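Local coordinates for putative cytoplasmic protein (Salmonella typhimurium, PDB 2GK3) that is of unknown function but forms hexamers and probably belongs to the class I glutamine amidotransferase-like family, at residues M24-S27 against S32-S35; S36-G41 against P60-Q65; L210-Y215 against V247-F252; L121-I124 against S129-G132; I66-S71 against P105-S110. All blocks are in the same frame, centred on the assembly; numbering follows the deposited sequence.

Interaction 1 of 5, residues M24-S27 against S32-S35; sequences MIHS and SFTS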
# COMPACT_ATOMS: atom_id res chain seq x y z
N MSE E 24 4.10 -6.68 -2.70
CA MSE E 24 3.49 -6.60 -4.05
C MSE E 24 2.00 -6.73 -3.99
O MSE E 24 1.49 -7.76 -3.55
CB MSE E 24 3.92 -7.74 -4.94
CG MSE E 24 5.36 -7.91 -5.12
SE MSE E 24 5.60 -9.03 -6.65
CE MSE E 24 7.38 -9.38 -6.09
N ILE E 25 1.32 -5.74 -4.52
CA ILE E 25 -0.11 -5.74 -4.62
C ILE E 25 -0.44 -6.10 -6.08
O ILE E 25 -0.12 -5.33 -7.00
CB ILE E 25 -0.69 -4.36 -4.23
CG1 ILE E 25 -0.33 -4.00 -2.76
CG2 ILE E 25 -2.19 -4.30 -4.50
CD1 ILE E 25 -0.55 -2.51 -2.38
N HIS E 26 -1.06 -7.26 -6.28
CA HIS E 26 -1.40 -7.74 -7.63
C HIS E 26 -2.86 -7.46 -7.89
O HIS E 26 -3.70 -8.22 -7.43
CB HIS E 26 -1.20 -9.26 -7.78
CG HIS E 26 0.14 -9.78 -7.33
ND1 HIS E 26 1.07 -10.30 -8.21
CD2 HIS E 26 0.66 -9.93 -6.09
CE1 HIS E 26 2.12 -10.73 -7.53
NE2 HIS E 26 1.90 -10.51 -6.25
N SER E 27 -3.17 -6.41 -8.63
CA SER E 27 -4.56 -6.06 -8.94
C SER E 27 -5.10 -6.78 -10.18
O SER E 27 -4.57 -6.63 -11.28
CB SER E 27 -4.73 -4.54 -9.09
OG SER E 27 -4.53 -3.85 -7.87
N SER E 32 -7.56 -7.70 -5.54
CA SER E 32 -6.11 -7.78 -5.40
C SER E 32 -5.75 -8.86 -4.41
O SER E 32 -6.43 -9.04 -3.41
CB SER E 32 -5.50 -6.46 -4.93
OG SER E 32 -6.09 -5.35 -5.59
N PHE E 33 -4.68 -9.59 -4.70
CA PHE E 33 -4.03 -10.37 -3.68
C PHE E 33 -2.62 -9.81 -3.53
O PHE E 33 -2.13 -9.11 -4.41
CB PHE E 33 -4.06 -11.87 -4.01
CG PHE E 33 -3.09 -12.30 -5.07
CD1 PHE E 33 -1.84 -12.79 -4.73
CD2 PHE E 33 -3.45 -12.23 -6.43
CE1 PHE E 33 -0.93 -13.17 -5.71
CE2 PHE E 33 -2.56 -12.63 -7.42
CZ PHE E 33 -1.29 -13.10 -7.06
N THR E 34 -1.97 -10.12 -2.41
CA THR E 34 -0.64 -9.58 -2.14
C THR E 34 0.37 -10.70 -1.97
O THR E 34 0.03 -11.78 -1.53
CB THR E 34 -0.65 -8.66 -0.91
OG1 THR E 34 -0.85 -9.45 0.26
CG2 THR E 34 -1.76 -7.63 -0.99
N SER E 35 1.62 -10.46 -2.34
CA SER E 35 2.69 -11.37 -1.97
C SER E 35 3.84 -10.52 -1.45
O SER E 35 4.06 -9.39 -1.92
CB SER E 35 3.12 -12.27 -3.14
OG SER E 35 3.61 -11.52 -4.25
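His26 and Phe33 face each other in a beta hairpin, the long arm made by strands 12-28 and 31-40, as a hydrogen-bonded antiparallel pair. Their rings form an offset stack, the planes only 4° from parallel and the centroids 4.3 Å apart, with Phe33 CZ lying over one face of the imidazole towards its rim. Phe33 reaches this place because its CG stands between backbone N and carbonyl carbon (chi1 75°), which swings the phenyl ring back over the partner strand; there it also receives the CB of His26 over its face. This side of the hairpin, with Met24 and Ser35 beside the two rings, is the tightly packed one. An aromatic pair suits it, since two flat groups cover each other closely while the imidazole still has a nitrogen to offer at its edge. Around it the backbone is regular: His26 N to Phe33 O is 2.8 Å, and the return bond from Phe33 N to His26 O is longer at 3.2 Å.

The other face is looser: Ile25 CG2 stays 4.0 Å from Ser32 CB, and the hydrogen bond between Ser27 OG and Ser32 OG is 3.1 Å long. A small serine at 27 can also bond Ser36 OG of a third subunit. Residues 24-27 pair antiparallel with a strand of a second subunit, carrying the sheet across the interface. On the packed face, His26 NE2 meets Ser35 OG at 2.8 Å in a nearly straight bond (167°), while that hydroxyl also bonds Tyr99 OH of a fourth subunit.

Interaction 2 of 5, residues S36-G41 against P60-Q65; sequences SKYEEG and PAHTVQ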
# COMPACT_ATOMS: atom_id res chain seq x y z
N SER E 36 4.56 -11.03 -0.45
CA SER E 36 5.60 -10.24 0.17
C SER E 36 6.91 -10.97 0.06
O SER E 36 6.97 -12.17 0.27
CB SER E 36 5.27 -9.85 1.62
OG SER E 36 4.22 -8.90 1.63
N LYS E 37 7.95 -10.20 -0.23
CA LYS E 37 9.18 -10.77 -0.75
C LYS E 37 10.40 -10.07 -0.12
O LYS E 37 10.65 -8.89 -0.39
CB LYS E 37 9.18 -10.63 -2.29
CG LYS E 37 10.28 -11.41 -2.97
CD LYS E 37 10.34 -11.15 -4.49
CE LYS E 37 11.35 -12.11 -5.10
NZ LYS E 37 11.68 -11.75 -6.51
N TYR E 38 11.12 -10.81 0.72
CA TYR E 38 12.47 -10.41 1.14
C TYR E 38 13.55 -10.83 0.11
O TYR E 38 13.46 -11.90 -0.49
CB TYR E 38 12.78 -10.98 2.52
CG TYR E 38 14.12 -10.56 3.06
CD1 TYR E 38 14.36 -9.24 3.44
CD2 TYR E 38 15.14 -11.49 3.22
CE1 TYR E 38 15.60 -8.84 3.95
CE2 TYR E 38 16.40 -11.11 3.72
CZ TYR E 38 16.62 -9.78 4.08
OH TYR E 38 17.83 -9.38 4.58
N GLU E 39 14.54 -9.97 -0.12
CA GLU E 39 15.71 -10.31 -0.94
C GLU E 39 16.91 -9.59 -0.38
O GLU E 39 16.79 -8.55 0.28
CB GLU E 39 15.58 -9.92 -2.42
CG GLU E 39 14.21 -10.10 -3.08
CD GLU E 39 14.23 -9.81 -4.57
OE1 GLU E 39 14.72 -10.68 -5.32
OE2 GLU E 39 13.78 -8.71 -5.01
N GLU E 40 18.09 -10.16 -0.63
CA GLU E 40 19.34 -9.50 -0.37
C GLU E 40 20.05 -9.30 -1.69
O GLU E 40 20.04 -10.20 -2.53
CB GLU E 40 20.17 -10.30 0.61
CG GLU E 40 19.53 -10.28 1.97
CD GLU E 40 20.29 -11.04 3.02
OE1 GLU E 40 19.95 -10.86 4.21
OE2 GLU E 40 21.22 -11.80 2.68
N GLY E 41 20.65 -8.13 -1.88
CA GLY E 41 21.07 -7.68 -3.19
C GLY E 41 22.52 -7.87 -3.57
O GLY E 41 22.86 -7.80 -4.75
N PRO E 60 22.08 -6.14 7.22
CA PRO E 60 20.99 -5.68 6.37
C PRO E 60 20.34 -4.42 6.96
O PRO E 60 20.45 -4.18 8.16
CB PRO E 60 20.00 -6.84 6.40
CG PRO E 60 20.76 -8.03 6.93
CD PRO E 60 21.88 -7.51 7.74
N ALA E 61 19.68 -3.64 6.11
CA ALA E 61 18.95 -2.44 6.55
C ALA E 61 18.08 -2.62 7.82
O ALA E 61 18.15 -1.79 8.73
CB ALA E 61 18.11 -1.89 5.41
N HIS E 62 17.29 -3.69 7.88
CA HIS E 62 16.42 -3.91 9.06
C HIS E 62 17.21 -3.99 10.37
O HIS E 62 16.73 -3.53 11.40
CB HIS E 62 15.41 -5.08 8.90
CG HIS E 62 16.03 -6.42 8.64
ND1 HIS E 62 15.99 -7.04 7.41
CD2 HIS E 62 16.70 -7.27 9.46
CE1 HIS E 62 16.60 -8.20 7.47
NE2 HIS E 62 17.06 -8.36 8.70
N THR E 63 18.43 -4.50 10.31
CA THR E 63 19.26 -4.65 11.50
C THR E 63 19.82 -3.31 12.00
O THR E 63 20.12 -3.17 13.18
CB THR E 63 20.42 -5.64 11.22
OG1 THR E 63 19.87 -6.86 10.73
CG2 THR E 63 21.24 -5.92 12.46
N VAL E 64 20.01 -2.33 11.11
CA VAL E 64 20.34 -0.97 11.53
C VAL E 64 19.20 -0.38 12.37
O VAL E 64 19.45 0.28 13.38
CB VAL E 64 20.67 -0.06 10.30
CG1 VAL E 64 20.83 1.42 10.71
CG2 VAL E 64 21.93 -0.56 9.58
N GLN E 65 17.95 -0.63 11.95
CA GLN E 65 16.73 -0.17 12.65
C GLN E 65 16.60 -0.70 14.08
O GLN E 65 16.29 0.07 14.98
CB GLN E 65 15.47 -0.57 11.87
CG GLN E 65 15.31 0.02 10.49
CD GLN E 65 13.86 -0.04 9.99
OE1 GLN E 65 13.29 -1.13 9.81
NE2 GLN E 65 13.26 1.13 9.76
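Tyr38 reaches from strand 31-40 to the start of helix 61-67, where His62 and Pro60 receive the end of its ring. From CB, which points toward the helix, the side chain leaves with CG anti to the backbone N (chi1 -177°), which carries the ring out from the strand toward the helix. The first ring atoms do not reach the helix segment; contact begins at CE1, which lies 3.7 Å from His62 CE1 and in the plane of the imidazole, at its edge. CZ meets that same His62 carbon. At the tip, OH comes within 3.4 Å of His62 CE1 and 3.8 Å of Pro60 CB. The two rings are inclined at 54°, an oblique meeting that is neither a stack nor a T-shape.

The phenol proton goes to Glu40 OE1, 2.6 Å from Tyr38 OH, on the lone pair of the carboxylate that faces away from its other oxygen. Tyrosine suits this place because the far end of its ring reaches His62 and Pro60 while its hydroxyl still finds an acceptor on its own strand. Pro60, a compact apolar residue just ahead of the helix, puts CB over one face of the imidazole, and its CG lies 4.0 Å from Glu40 OE1, a loose contact. His21 meets both the Tyr38 and His62 rings, and Tyr38 N and O bond Gln65 and Asn95 of a fourth subunit. The contact lies at the base of the long beta hairpin, where the arm that meets other subunits leaves the alpha/beta body.

Interaction 3 of 5, residues L210-Y215 against V247-F252; sequences LVFGEY and VNTLQF
Phe212 and Phe252 meet where helix 242-253 packs against strand 207-215, a helix-on-sheet contact in the alpha/beta body of the protein. The two rings form an edge-to-face pair: the edge of Phe252 is directed at the face of Phe212, with the planes at 65° and the centroids 5.0 Å apart. The closest atoms are Phe252 CD2 and Phe212 CD1, 3.6 Å apart, and the same CD2 also lies 3.9 Å from Phe212 CE1, one corner of the helix residue's ring meeting the CD1-CE1 side obliquely. This geometry brings the weakly positive ring hydrogens of one phenylalanine to the electron-rich face of the other, a favourable way to fill space between a helix and a sheet.

Each ring is delivered by its own torsion. Phe252 has CG anti to the backbone N (chi1 -165°), which carries its ring off the helix toward the strand, whereas Phe212 has CG beside its N and opposite the carbonyl carbon (chi1 -66°), which sends its ring across to the helix. Thr249, one turn before Phe252, approaches Phe212 differently, at the ring's edge and near its plane, its side chain running at about a right angle to that of the phenylalanine. A short beta-branched residue suits the place: its CB meets the end of the ring directly. His174, from a loop, stacks on Phe212 and also meets the ring of Phe252, adding a third flat group to the cluster. At the far end of the Phe212 ring, CZ rests 3.9 Å from Thr249 CB.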
# COMPACT_ATOMS: atom_id res chain seq x y z
N LEU E 210 34.78 6.27 -9.71
CA LEU E 210 35.52 5.86 -8.53
C LEU E 210 36.36 7.02 -8.02
O LEU E 210 37.18 7.55 -8.76
CB LEU E 210 36.40 4.63 -8.83
CG LEU E 210 37.15 3.97 -7.67
CD1 LEU E 210 36.21 3.47 -6.53
CD2 LEU E 210 38.04 2.85 -8.20
N VAL E 211 36.14 7.39 -6.76
CA VAL E 211 36.75 8.58 -6.16
C VAL E 211 37.30 8.26 -4.77
O VAL E 211 36.60 7.67 -3.94
CB VAL E 211 35.73 9.75 -6.02
CG1 VAL E 211 36.38 11.00 -5.39
CG2 VAL E 211 35.10 10.11 -7.39
N PHE E 212 38.55 8.66 -4.53
CA PHE E 212 39.22 8.45 -3.23
C PHE E 212 39.48 9.77 -2.51
O PHE E 212 39.86 10.76 -3.13
CB PHE E 212 40.53 7.65 -3.40
CG PHE E 212 40.31 6.23 -3.86
CD1 PHE E 212 40.02 5.23 -2.95
CD2 PHE E 212 40.36 5.91 -5.22
CE1 PHE E 212 39.77 3.92 -3.38
CE2 PHE E 212 40.13 4.62 -5.65
CZ PHE E 212 39.84 3.62 -4.74
N GLY E 213 39.27 9.80 -1.21
CA GLY E 213 39.64 10.97 -0.44
C GLY E 213 40.11 10.65 0.96
O GLY E 213 40.39 9.50 1.29
N GLU E 214 40.19 11.69 1.78
CA GLU E 214 40.56 11.52 3.17
C GLU E 214 39.66 12.40 4.00
O GLU E 214 39.08 13.37 3.51
CB GLU E 214 42.03 11.88 3.39
CG GLU E 214 42.95 11.17 2.39
CD GLU E 214 44.42 11.30 2.71
OE1 GLU E 214 44.76 11.60 3.88
OE2 GLU E 214 45.25 11.08 1.79
N TYR E 215 39.51 12.02 5.26
CA TYR E 215 38.75 12.79 6.22
C TYR E 215 39.37 12.63 7.60
O TYR E 215 39.12 11.62 8.30
CB TYR E 215 37.28 12.36 6.23
CG TYR E 215 36.44 13.23 7.14
CD1 TYR E 215 36.09 14.52 6.76
CD2 TYR E 215 36.03 12.77 8.38
CE1 TYR E 215 35.35 15.32 7.59
CE2 TYR E 215 35.29 13.57 9.20
CZ TYR E 215 34.96 14.84 8.81
OH TYR E 215 34.21 15.63 9.63
N VAL E 247 38.08 -5.49 -3.54
CA VAL E 247 39.08 -5.89 -2.56
C VAL E 247 40.18 -4.83 -2.46
O VAL E 247 40.51 -4.38 -1.36
CB VAL E 247 39.63 -7.35 -2.84
CG1 VAL E 247 40.98 -7.59 -2.18
CG2 VAL E 247 38.65 -8.38 -2.32
N ASN E 248 40.73 -4.42 -3.61
CA ASN E 248 41.73 -3.35 -3.66
C ASN E 248 41.23 -2.05 -3.07
O ASN E 248 41.98 -1.38 -2.36
CB ASN E 248 42.25 -3.07 -5.08
CG ASN E 248 42.96 -4.24 -5.71
OD1 ASN E 248 43.34 -5.22 -5.04
ND2 ASN E 248 43.17 -4.16 -7.03
N THR E 249 39.98 -1.68 -3.34
CA THR E 249 39.50 -0.39 -2.81
C THR E 249 39.27 -0.46 -1.31
O THR E 249 39.58 0.49 -0.56
CB THR E 249 38.30 0.26 -3.59
OG1 THR E 249 37.11 0.22 -2.80
CG2 THR E 249 38.03 -0.36 -4.91
N LEU E 250 38.78 -1.61 -0.84
CA LEU E 250 38.67 -1.85 0.61
C LEU E 250 40.03 -1.71 1.28
O LEU E 250 40.17 -1.01 2.27
CB LEU E 250 38.07 -3.23 0.88
CG LEU E 250 36.57 -3.25 0.64
CD1 LEU E 250 35.97 -4.60 1.00
CD2 LEU E 250 35.92 -2.09 1.42
N GLN E 251 41.03 -2.35 0.68
CA GLN E 251 42.40 -2.39 1.17
C GLN E 251 43.08 -1.01 1.10
O GLN E 251 43.86 -0.63 1.98
CB GLN E 251 43.18 -3.41 0.35
CG GLN E 251 44.11 -4.30 1.16
CD GLN E 251 43.59 -5.72 1.30
OE1 GLN E 251 43.06 -6.29 0.34
NE2 GLN E 251 43.77 -6.31 2.48
N PHE E 252 42.78 -0.26 0.04
CA PHE E 252 43.34 1.08 -0.13
C PHE E 252 42.96 2.05 1.01
O PHE E 252 43.80 2.82 1.49
CB PHE E 252 42.95 1.67 -1.49
CG PHE E 252 43.78 2.88 -1.87
CD1 PHE E 252 45.08 2.72 -2.36
CD2 PHE E 252 43.27 4.17 -1.73
CE1 PHE E 252 45.86 3.82 -2.71
CE2 PHE E 252 44.03 5.28 -2.07
CZ PHE E 252 45.34 5.10 -2.56

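Interaction 4 of 5, residues L121-I124 against S129-G132; sequences LLMI and SFMG
The Phe130 ring has the selenium of Met123 over one face, 3.6 Å above the plane and displaced toward the rim, while the carbonyl carbon of Ile124 lies obliquely to it. The selenomethionine crosses that face with two groups: SE is 3.8 Å from the ring centroid, a Met-aromatic contact, and CG makes a CH-pi contact at 4.0 Å from the same centroid. A bend at chi3 (-78°) turns the methyl end after SE has settled over the ring. A long, flexible methionine side chain, here selenium-labelled, suits this place, since it can spread along an aromatic face as the two side chains slide past each other in opposite directions.

Beside this pair Ser129 OG donates to Ile124 O in the carbonyl plane, at a modelled 2.5 Å that is shorter than usual and not to be read closely. Asp85 N also bonds this hydroxyl, so a small side chain joins backbone groups at the ends of two neighbouring strands, 120-124 and 80-84. Ile124 turns its own side chain away, onto strand 80-84 and Trp246 of helix 242-253. The contact thus folds the loop that follows strand 120-124 back over that strand's end, with Phe130 also against Cys222 of the neighbouring strand 218-223, near the centre of the chain.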
# COMPACT_ATOMS: atom_id res chain seq x y z
N LEU E 121 35.66 4.37 4.93
CA LEU E 121 34.26 4.43 4.55
C LEU E 121 34.14 4.32 3.04
O LEU E 121 34.77 5.10 2.29
CB LEU E 121 33.62 5.74 5.03
CG LEU E 121 32.13 6.00 4.74
CD1 LEU E 121 31.30 4.88 5.33
CD2 LEU E 121 31.63 7.37 5.27
N LEU E 122 33.35 3.35 2.58
CA LEU E 122 33.02 3.25 1.17
C LEU E 122 31.50 3.33 1.02
O LEU E 122 30.77 2.63 1.72
CB LEU E 122 33.57 1.96 0.54
CG LEU E 122 32.93 1.50 -0.79
CD1 LEU E 122 33.28 2.41 -2.01
CD2 LEU E 122 33.26 0.02 -1.09
N MSE E 123 31.04 4.24 0.16
CA MSE E 123 29.65 4.26 -0.25
C MSE E 123 29.56 3.74 -1.68
O MSE E 123 30.35 4.14 -2.55
CB MSE E 123 29.03 5.67 -0.14
CG MSE E 123 27.51 5.70 -0.52
SE MSE E 123 26.55 7.27 0.07
CE MSE E 123 26.30 6.86 1.97
N ILE E 124 28.58 2.86 -1.92
CA ILE E 124 28.33 2.30 -3.24
C ILE E 124 27.00 2.87 -3.74
O ILE E 124 26.02 2.92 -2.99
CB ILE E 124 28.29 0.75 -3.20
CG1 ILE E 124 29.66 0.20 -2.78
CG2 ILE E 124 27.79 0.17 -4.56
CD1 ILE E 124 29.70 -1.35 -2.59
N SER E 129 21.25 5.25 -2.23
CA SER E 129 22.55 5.82 -1.94
C SER E 129 22.59 7.29 -2.43
O SER E 129 21.77 7.70 -3.27
CB SER E 129 23.62 5.00 -2.66
OG SER E 129 23.83 3.74 -2.05
N PHE E 130 23.54 8.06 -1.89
CA PHE E 130 23.77 9.46 -2.24
C PHE E 130 22.47 10.25 -2.12
O PHE E 130 21.92 10.37 -1.00
CB PHE E 130 24.47 9.58 -3.61
CG PHE E 130 25.83 8.90 -3.63
CD1 PHE E 130 26.88 9.42 -2.87
CD2 PHE E 130 26.02 7.71 -4.34
CE1 PHE E 130 28.14 8.76 -2.85
CE2 PHE E 130 27.26 7.05 -4.32
CZ PHE E 130 28.32 7.56 -3.58
N MSE E 131 21.95 10.79 -3.22
CA MSE E 131 20.58 11.32 -3.14
C MSE E 131 19.59 10.26 -3.57
O MSE E 131 18.60 10.03 -2.90
CB MSE E 131 20.40 12.63 -3.95
CG MSE E 131 21.12 13.80 -3.34
SE MSE E 131 20.38 14.25 -1.54
CE MSE E 131 19.53 15.97 -2.06
N GLY E 132 19.88 9.61 -4.70
CA GLY E 132 19.10 8.49 -5.19
C GLY E 132 17.73 8.82 -5.75
O GLY E 132 17.42 9.98 -6.05

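Interaction 5 of 5, residues I66-S71 against P105-S110; sequences IAFPES and PNALES
Phe68 turns its ring toward Ala107 through a first torsion that sets CG opposite the backbone N (chi1 -171°), while Glu70, with CG opposite its carbonyl carbon (chi1 -68°) and an extended chain beyond, runs across Pro105 at about a right angle. The ring of Phe68 meets the methyl of Ala107 obliquely, CE2 to CB being 3.6 Å. Alanine fits here because a single methyl on the first turn of helix 107-116 lets the phenyl ring approach the helix closely. One face of the same ring is covered by CD of the next residue, Pro69.

Glu70 and Pro105 meet through their carbon atoms, Glu70 CD lying 3.7 Å from Pro105 CD; the carboxylate's strong partner is Lys104, which forms a salt bridge with OE2. Between the two patches a water joins the segments: it donates to Pro69 O at 2.8 Å and bonds Ser110 OG at 2.7 Å, lying in the plane of the Phe68 ring at its edge.

Asn106 is the N-cap of helix 107-116. Its OD1 takes Leu108 N in the carbonyl plane (3.0 Å) and Glu109 N from above that plane, while ND2 bonds Glu163 of a fifth subunit. The chemistry is therefore divided: apolar carbons join the segments directly and one water bridges them, whereas the charged and amide groups serve a neighbouring lysine, the helix start and another subunit.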
# COMPACT_ATOMS: atom_id res chain seq x y z
N ILE E 66 16.85 -2.00 14.26
CA ILE E 66 16.75 -2.71 15.55
C ILE E 66 17.99 -2.56 16.44
O ILE E 66 17.87 -2.52 17.68
CB ILE E 66 16.72 -4.27 15.33
CG1 ILE E 66 15.46 -4.77 14.64
CG2 ILE E 66 16.92 -5.04 16.65
CD1 ILE E 66 15.56 -6.31 14.44
N ALA E 67 19.17 -2.55 15.82
CA ALA E 67 20.39 -2.96 16.52
C ALA E 67 21.67 -2.34 16.01
O ALA E 67 22.74 -2.97 16.10
CB ALA E 67 20.52 -4.49 16.49
N PHE E 68 21.60 -1.13 15.47
CA PHE E 68 22.83 -0.43 15.11
C PHE E 68 23.65 -0.15 16.39
O PHE E 68 23.09 0.28 17.39
CB PHE E 68 22.57 0.87 14.33
CG PHE E 68 23.82 1.46 13.78
CD1 PHE E 68 24.36 0.99 12.59
CD2 PHE E 68 24.53 2.41 14.50
CE1 PHE E 68 25.57 1.51 12.11
CE2 PHE E 68 25.73 2.92 14.04
CZ PHE E 68 26.25 2.48 12.84
N PRO E 69 24.97 -0.43 16.36
CA PRO E 69 25.85 -0.22 17.53
C PRO E 69 25.82 1.21 18.08
O PRO E 69 26.06 2.17 17.34
CB PRO E 69 27.26 -0.54 16.99
CG PRO E 69 27.03 -1.41 15.82
CD PRO E 69 25.72 -1.00 15.22
N GLU E 70 25.52 1.33 19.38
CA GLU E 70 25.60 2.61 20.09
C GLU E 70 27.03 3.05 20.44
O GLU E 70 27.30 4.25 20.60
CB GLU E 70 24.75 2.57 21.37
CG GLU E 70 23.26 2.48 21.11
CD GLU E 70 22.42 2.79 22.33
OE1 GLU E 70 22.98 3.23 23.35
OE2 GLU E 70 21.19 2.60 22.27
N SER E 71 27.95 2.10 20.56
CA SER E 71 29.31 2.37 21.01
C SER E 71 30.25 2.60 19.84
O SER E 71 30.28 1.83 18.89
CB SER E 71 29.82 1.22 21.90
OG SER E 71 31.24 1.11 21.86
N PRO E 105 22.08 7.58 20.49
CA PRO E 105 23.21 8.20 19.81
C PRO E 105 23.00 8.24 18.29
O PRO E 105 22.37 7.35 17.73
CB PRO E 105 24.41 7.31 20.18
CG PRO E 105 23.90 6.42 21.28
CD PRO E 105 22.44 6.26 21.05
N ASN E 106 23.53 9.28 17.65
CA ASN E 106 23.35 9.52 16.21
C ASN E 106 24.28 8.63 15.38
O ASN E 106 25.50 8.78 15.43
CB ASN E 106 23.56 11.00 15.93
CG ASN E 106 23.22 11.40 14.51
OD1 ASN E 106 23.59 10.72 13.55
ND2 ASN E 106 22.53 12.52 14.36
N ALA E 107 23.70 7.71 14.61
CA ALA E 107 24.50 6.66 13.92
C ALA E 107 25.45 7.28 12.91
O ALA E 107 26.55 6.77 12.67
CB ALA E 107 23.59 5.65 13.25
N LEU E 108 25.03 8.39 12.33
CA LEU E 108 25.84 9.05 11.30
C LEU E 108 26.98 9.84 11.96
O LEU E 108 28.09 9.91 11.39
CB LEU E 108 24.97 9.90 10.38
CG LEU E 108 23.94 9.19 9.47
CD1 LEU E 108 23.26 10.23 8.57
CD2 LEU E 108 24.58 8.09 8.60
N GLU E 109 26.72 10.42 13.14
CA GLU E 109 27.81 10.98 13.97
C GLU E 109 28.83 9.89 14.32
O GLU E 109 30.03 10.10 14.16
CB GLU E 109 27.31 11.70 15.21
CG GLU E 109 26.43 12.93 14.93
CD GLU E 109 27.19 14.19 14.47
OE1 GLU E 109 28.43 14.19 14.37
OE2 GLU E 109 26.53 15.21 14.20
N SER E 110 28.35 8.71 14.73
CA SER E 110 29.22 7.59 15.11
C SER E 110 30.13 7.22 13.96
O SER E 110 31.35 7.12 14.13
CB SER E 110 28.40 6.36 15.53
OG SER E 110 27.62 6.64 16.68
O HOH W 1 25.63 4.88 16.89

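Overall arrangement
Along the chain the order is interaction 1, 2, 5, 4 and 3, each closing before the next opens. Interactions 1 and 2 share strand 31-40 and touch where Met24 packs on Lys37, although their centres are 20 Å apart: one lies out on the hairpin arm, the other at its base. Helix 61-67 then carries the chain from interaction 2 into interaction 5, and helix 107-116 leads from there to strand 120-124 of interaction 4. Interactions 3 and 4 lie 13 Å apart between centres and meet through Leu250 and Leu122. Between centres interaction 1 is 43 Å from interaction 3; it sits on the arm that meets other subunits, whereas no other chain touches interactions 3 and 4, in the body.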